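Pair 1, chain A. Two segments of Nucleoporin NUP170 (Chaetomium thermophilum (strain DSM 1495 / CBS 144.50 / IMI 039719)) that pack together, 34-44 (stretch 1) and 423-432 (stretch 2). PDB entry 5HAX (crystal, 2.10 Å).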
# COMPACT_ATOMS: atom_id res chain seq x y z
N ALA A 34 -10.54 15.01 17.74
CA ALA A 34 -10.02 13.72 18.17
C ALA A 34 -11.08 12.65 17.95
O ALA A 34 -12.26 12.94 17.74
CB ALA A 34 -9.58 13.76 19.64
N SER A 35 -10.63 11.39 18.03
CA SER A 35 -11.51 10.25 17.82
C SER A 35 -11.00 9.06 18.61
O SER A 35 -9.80 8.90 18.84
CB SER A 35 -11.62 9.88 16.34
OG SER A 35 -12.24 8.62 16.17
N SER A 36 -11.95 8.21 19.04
CA SER A 36 -11.65 6.92 19.65
C SER A 36 -12.55 5.83 19.07
O SER A 36 -12.91 4.88 19.77
CB SER A 36 -11.80 6.98 21.17
OG SER A 36 -13.13 7.26 21.55
N ASP A 37 -12.91 5.96 17.80
CA ASP A 37 -13.86 5.05 17.16
C ASP A 37 -13.16 3.76 16.73
O ASP A 37 -12.28 3.79 15.87
CB ASP A 37 -14.51 5.73 15.96
CG ASP A 37 -15.38 6.91 16.35
OD1 ASP A 37 -16.57 6.69 16.65
OD2 ASP A 37 -14.87 8.05 16.37
N TYR A 38 -13.56 2.64 17.33
CA TYR A 38 -13.05 1.33 16.96
C TYR A 38 -14.18 0.32 17.00
O TYR A 38 -15.09 0.40 17.83
CB TYR A 38 -11.95 0.84 17.91
CG TYR A 38 -10.68 1.66 17.93
CD1 TYR A 38 -9.62 1.37 17.07
CD2 TYR A 38 -10.52 2.70 18.84
CE1 TYR A 38 -8.46 2.11 17.10
CE2 TYR A 38 -9.35 3.44 18.87
CZ TYR A 38 -8.33 3.14 18.01
OH TYR A 38 -7.17 3.88 18.04
N GLU A 39 -14.12 -0.65 16.08
CA GLU A 39 -14.82 -1.92 16.23
C GLU A 39 -13.74 -3.00 16.28
O GLU A 39 -13.05 -3.24 15.28
CB GLU A 39 -15.81 -2.18 15.11
CG GLU A 39 -16.75 -3.35 15.41
CD GLU A 39 -17.68 -3.68 14.26
OE1 GLU A 39 -17.82 -2.84 13.34
OE2 GLU A 39 -18.27 -4.78 14.28
N MET A 40 -13.59 -3.63 17.44
CA MET A 40 -12.56 -4.64 17.64
C MET A 40 -13.08 -6.01 17.23
O MET A 40 -14.25 -6.34 17.45
CB MET A 40 -12.12 -4.67 19.10
CG MET A 40 -11.40 -3.41 19.56
SD MET A 40 -9.85 -3.11 18.68
CE MET A 40 -8.90 -4.56 19.16
N GLN A 41 -12.20 -6.81 16.63
CA GLN A 41 -12.53 -8.15 16.18
C GLN A 41 -11.52 -9.13 16.77
O GLN A 41 -10.33 -8.84 16.85
CB GLN A 41 -12.50 -8.26 14.65
CG GLN A 41 -13.36 -7.23 13.92
CD GLN A 41 -14.84 -7.46 14.11
OE1 GLN A 41 -15.26 -8.43 14.75
NE2 GLN A 41 -15.65 -6.57 13.56
N SER A 42 -12.02 -10.29 17.19
CA SER A 42 -11.13 -11.36 17.62
C SER A 42 -10.28 -11.82 16.45
O SER A 42 -10.73 -11.83 15.30
CB SER A 42 -11.94 -12.52 18.20
OG SER A 42 -11.09 -13.45 18.85
N SER A 43 -9.03 -12.19 16.74
CA SER A 43 -8.10 -12.54 15.66
C SER A 43 -8.54 -13.80 14.93
O SER A 43 -8.21 -13.98 13.75
CB SER A 43 -6.69 -12.73 16.22
OG SER A 43 -6.66 -13.73 17.22
N ASP A 44 -9.29 -14.68 15.59
CA ASP A 44 -9.78 -15.91 14.98
C ASP A 44 -11.14 -15.72 14.31
O ASP A 44 -11.69 -16.69 13.78
CB ASP A 44 -9.87 -17.02 16.03
CG ASP A 44 -10.88 -16.70 17.13
OD1 ASP A 44 -11.19 -15.51 17.33
OD2 ASP A 44 -11.36 -17.65 17.79
N LEU A 423 -18.34 12.61 9.11
CA LEU A 423 -17.22 11.71 8.88
C LEU A 423 -16.31 11.66 10.10
O LEU A 423 -15.91 12.69 10.64
CB LEU A 423 -16.42 12.16 7.66
CG LEU A 423 -16.98 11.78 6.29
CD1 LEU A 423 -16.26 12.53 5.19
CD2 LEU A 423 -16.89 10.28 6.08
N LYS A 424 -15.98 10.44 10.53
CA LYS A 424 -15.02 10.21 11.60
C LYS A 424 -14.06 9.10 11.18
O LYS A 424 -14.33 8.34 10.25
CB LYS A 424 -15.71 9.83 12.92
CG LYS A 424 -16.78 10.81 13.37
CD LYS A 424 -17.20 10.53 14.80
CE LYS A 424 -18.57 11.12 15.12
NZ LYS A 424 -19.57 10.05 15.39
N TYR A 425 -12.94 9.02 11.90
CA TYR A 425 -11.90 8.03 11.61
C TYR A 425 -12.30 6.68 12.21
O TYR A 425 -11.71 6.18 13.18
CB TYR A 425 -10.56 8.52 12.16
CG TYR A 425 -9.35 7.67 11.80
CD1 TYR A 425 -9.46 6.58 10.95
CD2 TYR A 425 -8.10 7.96 12.33
CE1 TYR A 425 -8.35 5.81 10.63
CE2 TYR A 425 -6.99 7.20 12.01
CZ TYR A 425 -7.12 6.13 11.17
OH TYR A 425 -6.02 5.37 10.86
N PHE A 426 -13.32 6.08 11.61
CA PHE A 426 -13.74 4.74 12.01
C PHE A 426 -12.64 3.73 11.66
O PHE A 426 -11.98 3.85 10.63
CB PHE A 426 -15.04 4.36 11.31
CG PHE A 426 -16.17 5.32 11.55
CD1 PHE A 426 -16.80 5.38 12.79
CD2 PHE A 426 -16.62 6.16 10.54
CE1 PHE A 426 -17.84 6.27 13.01
CE2 PHE A 426 -17.66 7.04 10.76
CZ PHE A 426 -18.27 7.10 12.00
N GLU A 427 -12.47 2.74 12.53
CA GLU A 427 -11.43 1.73 12.34
C GLU A 427 -11.94 0.35 12.71
O GLU A 427 -12.80 0.20 13.58
CB GLU A 427 -10.17 2.04 13.18
CG GLU A 427 -9.27 3.11 12.60
CD GLU A 427 -7.95 3.23 13.35
OE1 GLU A 427 -6.91 2.79 12.81
OE2 GLU A 427 -7.95 3.76 14.48
N GLN A 428 -11.39 -0.66 12.04
CA GLN A 428 -11.50 -2.06 12.42
C GLN A 428 -10.16 -2.50 12.98
O GLN A 428 -9.12 -2.28 12.35
CB GLN A 428 -11.89 -2.93 11.22
CG GLN A 428 -13.27 -2.66 10.65
CD GLN A 428 -14.38 -3.27 11.47
OE1 GLN A 428 -14.25 -4.38 12.00
NE2 GLN A 428 -15.50 -2.56 11.58
N GLY A 429 -10.17 -3.13 14.16
CA GLY A 429 -8.95 -3.49 14.85
C GLY A 429 -8.95 -4.93 15.32
O GLY A 429 -9.99 -5.58 15.41
N THR A 430 -7.75 -5.41 15.63
CA THR A 430 -7.58 -6.77 16.15
C THR A 430 -6.22 -6.88 16.84
O THR A 430 -5.31 -6.09 16.58
CB THR A 430 -7.70 -7.82 15.04
OG1 THR A 430 -7.68 -9.13 15.61
CG2 THR A 430 -6.55 -7.68 14.04
N TRP A 431 -6.11 -7.88 17.71
CA TRP A 431 -4.88 -8.19 18.43
C TRP A 431 -4.31 -9.50 17.91
O TRP A 431 -4.98 -10.54 17.97
CB TRP A 431 -5.14 -8.31 19.93
CG TRP A 431 -5.30 -7.01 20.65
CD1 TRP A 431 -6.47 -6.40 20.99
CD2 TRP A 431 -4.25 -6.17 21.14
NE1 TRP A 431 -6.21 -5.23 21.66
CE2 TRP A 431 -4.85 -5.07 21.76
CE3 TRP A 431 -2.85 -6.25 21.11
CZ2 TRP A 431 -4.12 -4.04 22.35
CZ3 TRP A 431 -2.12 -5.23 21.69
CH2 TRP A 431 -2.75 -4.14 22.30
N ILE A 432 -3.06 -9.46 17.44
CA ILE A 432 -2.34 -10.65 17.00
C ILE A 432 -1.29 -10.97 18.04
O ILE A 432 -0.41 -10.14 18.32
CB ILE A 432 -1.72 -10.44 15.61
CG1 ILE A 432 -2.82 -10.36 14.55
CG2 ILE A 432 -0.75 -11.58 15.28
CD1 ILE A 432 -2.36 -9.87 13.21
O HOH W 1 -18.23 8.56 17.51
O HOH W 2 -8.76 -9.16 19.13
O HOH W 3 -7.64 -11.48 19.16

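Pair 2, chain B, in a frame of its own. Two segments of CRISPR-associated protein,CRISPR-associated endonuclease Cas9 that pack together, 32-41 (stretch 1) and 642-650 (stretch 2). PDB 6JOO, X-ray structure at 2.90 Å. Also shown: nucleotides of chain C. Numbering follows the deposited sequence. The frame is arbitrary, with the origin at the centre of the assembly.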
# COMPACT_ATOMS: atom_id res chain seq x y z
N LYS B 32 -31.13 27.99 6.59
CA LYS B 32 -31.23 26.66 7.16
C LYS B 32 -29.96 25.88 6.87
O LYS B 32 -29.38 26.01 5.78
CB LYS B 32 -32.45 25.90 6.60
CG LYS B 32 -32.62 24.50 7.16
CD LYS B 32 -33.76 23.76 6.49
CE LYS B 32 -33.89 22.35 7.03
NZ LYS B 32 -35.00 21.59 6.39
N THR B 33 -29.52 25.08 7.84
CA THR B 33 -28.36 24.22 7.65
C THR B 33 -28.79 22.95 6.92
O THR B 33 -29.63 22.19 7.42
CB THR B 33 -27.71 23.87 8.99
OG1 THR B 33 -28.65 23.16 9.81
CG2 THR B 33 -27.25 25.13 9.70
N LEU B 34 -28.21 22.71 5.74
CA LEU B 34 -28.61 21.57 4.93
C LEU B 34 -27.88 20.30 5.36
O LEU B 34 -28.50 19.25 5.54
CB LEU B 34 -28.37 21.87 3.45
CG LEU B 34 -29.15 23.05 2.86
CD1 LEU B 34 -28.84 23.24 1.38
CD2 LEU B 34 -30.65 22.88 3.07
N SER B 35 -26.56 20.38 5.53
CA SER B 35 -25.78 19.21 5.91
C SER B 35 -24.50 19.66 6.59
O SER B 35 -23.74 20.45 6.03
CB SER B 35 -25.45 18.34 4.68
OG SER B 35 -24.70 17.19 5.04
N LEU B 36 -24.27 19.16 7.81
CA LEU B 36 -23.05 19.41 8.56
C LEU B 36 -22.41 18.07 8.87
O LEU B 36 -22.99 17.26 9.61
CB LEU B 36 -23.33 20.20 9.83
CG LEU B 36 -23.93 21.59 9.62
CD1 LEU B 36 -24.12 22.30 10.96
CD2 LEU B 36 -23.05 22.42 8.69
N VAL B 37 -21.23 17.82 8.30
CA VAL B 37 -20.59 16.52 8.39
C VAL B 37 -19.12 16.72 8.73
O VAL B 37 -18.41 17.47 8.04
CB VAL B 37 -20.74 15.72 7.09
CG1 VAL B 37 -19.79 14.53 7.08
CG2 VAL B 37 -22.18 15.25 6.92
N SER B 38 -18.65 16.06 9.79
CA SER B 38 -17.24 15.98 10.13
C SER B 38 -16.78 14.56 9.78
O SER B 38 -16.87 13.64 10.59
CB SER B 38 -17.00 16.29 11.61
OG SER B 38 -17.37 17.63 11.92
N HIS B 39 -16.32 14.39 8.54
CA HIS B 39 -15.94 13.07 8.05
C HIS B 39 -14.53 12.72 8.49
O HIS B 39 -13.59 13.50 8.28
CB HIS B 39 -16.04 13.03 6.52
CG HIS B 39 -15.86 11.66 5.95
ND1 HIS B 39 -14.63 11.19 5.53
CD2 HIS B 39 -16.75 10.66 5.72
CE1 HIS B 39 -14.77 9.96 5.07
NE2 HIS B 39 -16.04 9.61 5.17
N ILE B 40 -14.38 11.55 9.10
CA ILE B 40 -13.09 11.06 9.58
C ILE B 40 -12.63 9.93 8.67
O ILE B 40 -13.43 9.09 8.24
CB ILE B 40 -13.19 10.59 11.04
CG1 ILE B 40 -13.96 11.62 11.89
CG2 ILE B 40 -11.81 10.34 11.62
CD1 ILE B 40 -13.20 12.91 12.15
N HIS B 41 -11.33 9.92 8.37
CA HIS B 41 -10.74 8.88 7.54
C HIS B 41 -9.47 8.35 8.20
O HIS B 41 -8.86 9.02 9.04
CB HIS B 41 -10.44 9.38 6.12
CG HIS B 41 -9.54 10.58 6.07
ND1 HIS B 41 -8.17 10.49 6.11
CD2 HIS B 41 -9.83 11.90 5.98
CE1 HIS B 41 -7.64 11.70 6.05
NE2 HIS B 41 -8.63 12.57 5.96
N ASP B 642 -27.75 18.29 18.52
CA ASP B 642 -26.79 17.28 18.07
C ASP B 642 -27.08 16.84 16.63
O ASP B 642 -27.11 15.65 16.31
CB ASP B 642 -26.77 16.07 19.02
CG ASP B 642 -25.54 15.21 18.84
OD1 ASP B 642 -24.68 15.57 18.01
OD2 ASP B 642 -25.43 14.17 19.53
N ARG B 643 -27.29 17.83 15.76
CA ARG B 643 -27.50 17.56 14.35
C ARG B 643 -26.20 17.59 13.55
O ARG B 643 -26.23 17.31 12.35
CB ARG B 643 -28.49 18.56 13.75
CG ARG B 643 -29.87 18.53 14.41
CD ARG B 643 -31.00 18.77 13.41
NE ARG B 643 -30.91 20.07 12.74
CZ ARG B 643 -30.64 20.24 11.45
NH1 ARG B 643 -30.44 19.19 10.67
NH2 ARG B 643 -30.59 21.46 10.93
N VAL B 644 -25.08 17.93 14.18
CA VAL B 644 -23.78 17.86 13.52
C VAL B 644 -23.35 16.40 13.48
O VAL B 644 -23.22 15.75 14.52
CB VAL B 644 -22.75 18.73 14.25
CG1 VAL B 644 -21.45 18.79 13.46
CG2 VAL B 644 -23.30 20.12 14.49
N VAL B 645 -23.13 15.88 12.28
CA VAL B 645 -22.89 14.46 12.07
C VAL B 645 -21.39 14.22 11.99
O VAL B 645 -20.70 14.80 11.14
CB VAL B 645 -23.61 13.95 10.81
CG1 VAL B 645 -23.10 12.57 10.43
CG2 VAL B 645 -25.11 13.92 11.04
N VAL B 646 -20.89 13.36 12.87
CA VAL B 646 -19.52 12.85 12.81
C VAL B 646 -19.61 11.41 12.32
O VAL B 646 -20.21 10.56 12.99
CB VAL B 646 -18.82 12.93 14.17
CG1 VAL B 646 -17.35 12.54 14.02
CG2 VAL B 646 -18.95 14.32 14.76
N MSE B 647 -19.01 11.13 11.16
CA MSE B 647 -19.11 9.80 10.57
C MSE B 647 -17.86 9.37 9.80
O MSE B 647 -16.99 10.19 9.49
CB MSE B 647 -20.31 9.71 9.64
CG MSE B 647 -20.12 10.48 8.35
SE MSE B 647 -21.57 10.12 7.11
CE MSE B 647 -20.82 10.98 5.53
N SER B 648 -17.79 8.08 9.49
CA SER B 648 -16.70 7.51 8.72
C SER B 648 -17.24 6.34 7.91
O SER B 648 -18.28 5.77 8.24
CB SER B 648 -15.55 7.04 9.62
OG SER B 648 -15.11 8.09 10.47
N ASN B 649 -16.52 6.00 6.84
CA ASN B 649 -16.91 4.88 6.01
C ASN B 649 -16.48 3.57 6.67
O ASN B 649 -15.66 3.54 7.58
CB ASN B 649 -16.29 5.00 4.62
CG ASN B 649 -16.78 6.22 3.88
OD1 ASN B 649 -17.55 7.02 4.41
ND2 ASN B 649 -16.32 6.38 2.65
N VAL B 650 -17.06 2.48 6.19
CA VAL B 650 -16.75 1.15 6.69
C VAL B 650 -16.27 0.30 5.53
O VAL B 650 -16.53 0.59 4.36
CB VAL B 650 -17.95 0.50 7.41
CG1 VAL B 650 -18.48 1.43 8.48
CG2 VAL B 650 -19.04 0.12 6.42
P G C 77 -12.79 2.94 -1.49
OP1 G C 77 -13.52 1.95 -2.32
OP2 G C 77 -13.50 4.14 -0.97
O5' G C 77 -12.14 2.24 -0.22
C5' G C 77 -12.21 0.82 -0.05
C4' G C 77 -13.04 0.42 1.15
O4' G C 77 -12.53 1.06 2.35
C3' G C 77 -14.53 0.77 1.08
O3' G C 77 -15.28 -0.28 1.69
C2' G C 77 -14.62 2.02 1.95
O2' G C 77 -15.90 2.25 2.50
C1' G C 77 -13.59 1.71 3.02
N9 G C 77 -13.06 2.88 3.71
C8 G C 77 -12.65 4.07 3.16
N7 G C 77 -12.22 4.92 4.05
C5 G C 77 -12.36 4.25 5.26
C6 G C 77 -12.05 4.66 6.58
O6 G C 77 -11.59 5.74 6.95
N1 G C 77 -12.34 3.66 7.51
C2 G C 77 -12.85 2.42 7.20
N2 G C 77 -13.07 1.59 8.23
N3 G C 77 -13.14 2.03 5.97
C4 G C 77 -12.87 2.99 5.06

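What separates the two contacts most sharply? It is the position where pair 1 has G429(A) and pair 2 has M647(B), a selenomethionine. Opposite the glycine, M40(A) folds in through three m rotamers, and its CE comes 3.6 Å from CD1 of W431(A); a CB on G429(A) would lie only 2.9 Å from M40(A) SD, so the sulfur occupies the space a side chain would need. In pair 2 the long side chain sits on the other strand. M647(B) reaches back along its face, its CE 4.0 Å from CG1 of V37(B) and 4.1 Å from CD2 of H39(B), the residue that matches M40(A).

What geometry do they share? Each is a pair of parallel strands joining segments hundreds of residues apart in one chain, and 14 central residues superpose with an RMSD of 0.7 Å. The same ladder of backbone hydrogen bonds runs through both. E39(A) N donates to E427(A) O at 3.0 Å, G429(A) N to E39(A) O at 3.1 Å, and Q41(A) N to G429(A) O at 2.8 Å. At the matching positions, S38(B) N donates to V645(B) O at 2.8 Å, M647(B) N weakly to S38(B) O at 3.3 Å, and I40(B) N to M647(B) O at 3.0 Å. Pair 2 has one rung more, V645(B) N to L36(B) O at 3.0 Å.

How is the face carrying E39(A), Q428(A) and Q41(A) filled? In pair 1 it is a polar chain: Q428(A) NE2 donates to E39(A) OE1 at 2.9 Å, while Q428(A) OE1 accepts from Q41(A) NE2 at 3.0 Å, so one amide serves both neighbours. The matching residues of pair 2 are S38(B), V646(B) and I40(B). There the central contact is apolar, with I40(B) CG1 4.1 Å from V646(B) CG1, and packing replaces directed bonds.

How do the ends of the contact differ? D37(A) and L36(B) match closely, their side-chain centres 0.9 Å apart, yet their chemistry diverges. D37(A) OD1 accepts a bond from a water at 2.6 Å, and that water accepts from K424(A) NZ at 2.9 Å, bridging the charged groups; L36(B) instead places CD1 4.2 Å from CG2 of V644(B). At the other end a hydroxyl recurs: T430(A) OG1 donates to Q41(A) O at 2.9 Å, and S648(B) OG lies 3.0 Å from I40(B) O.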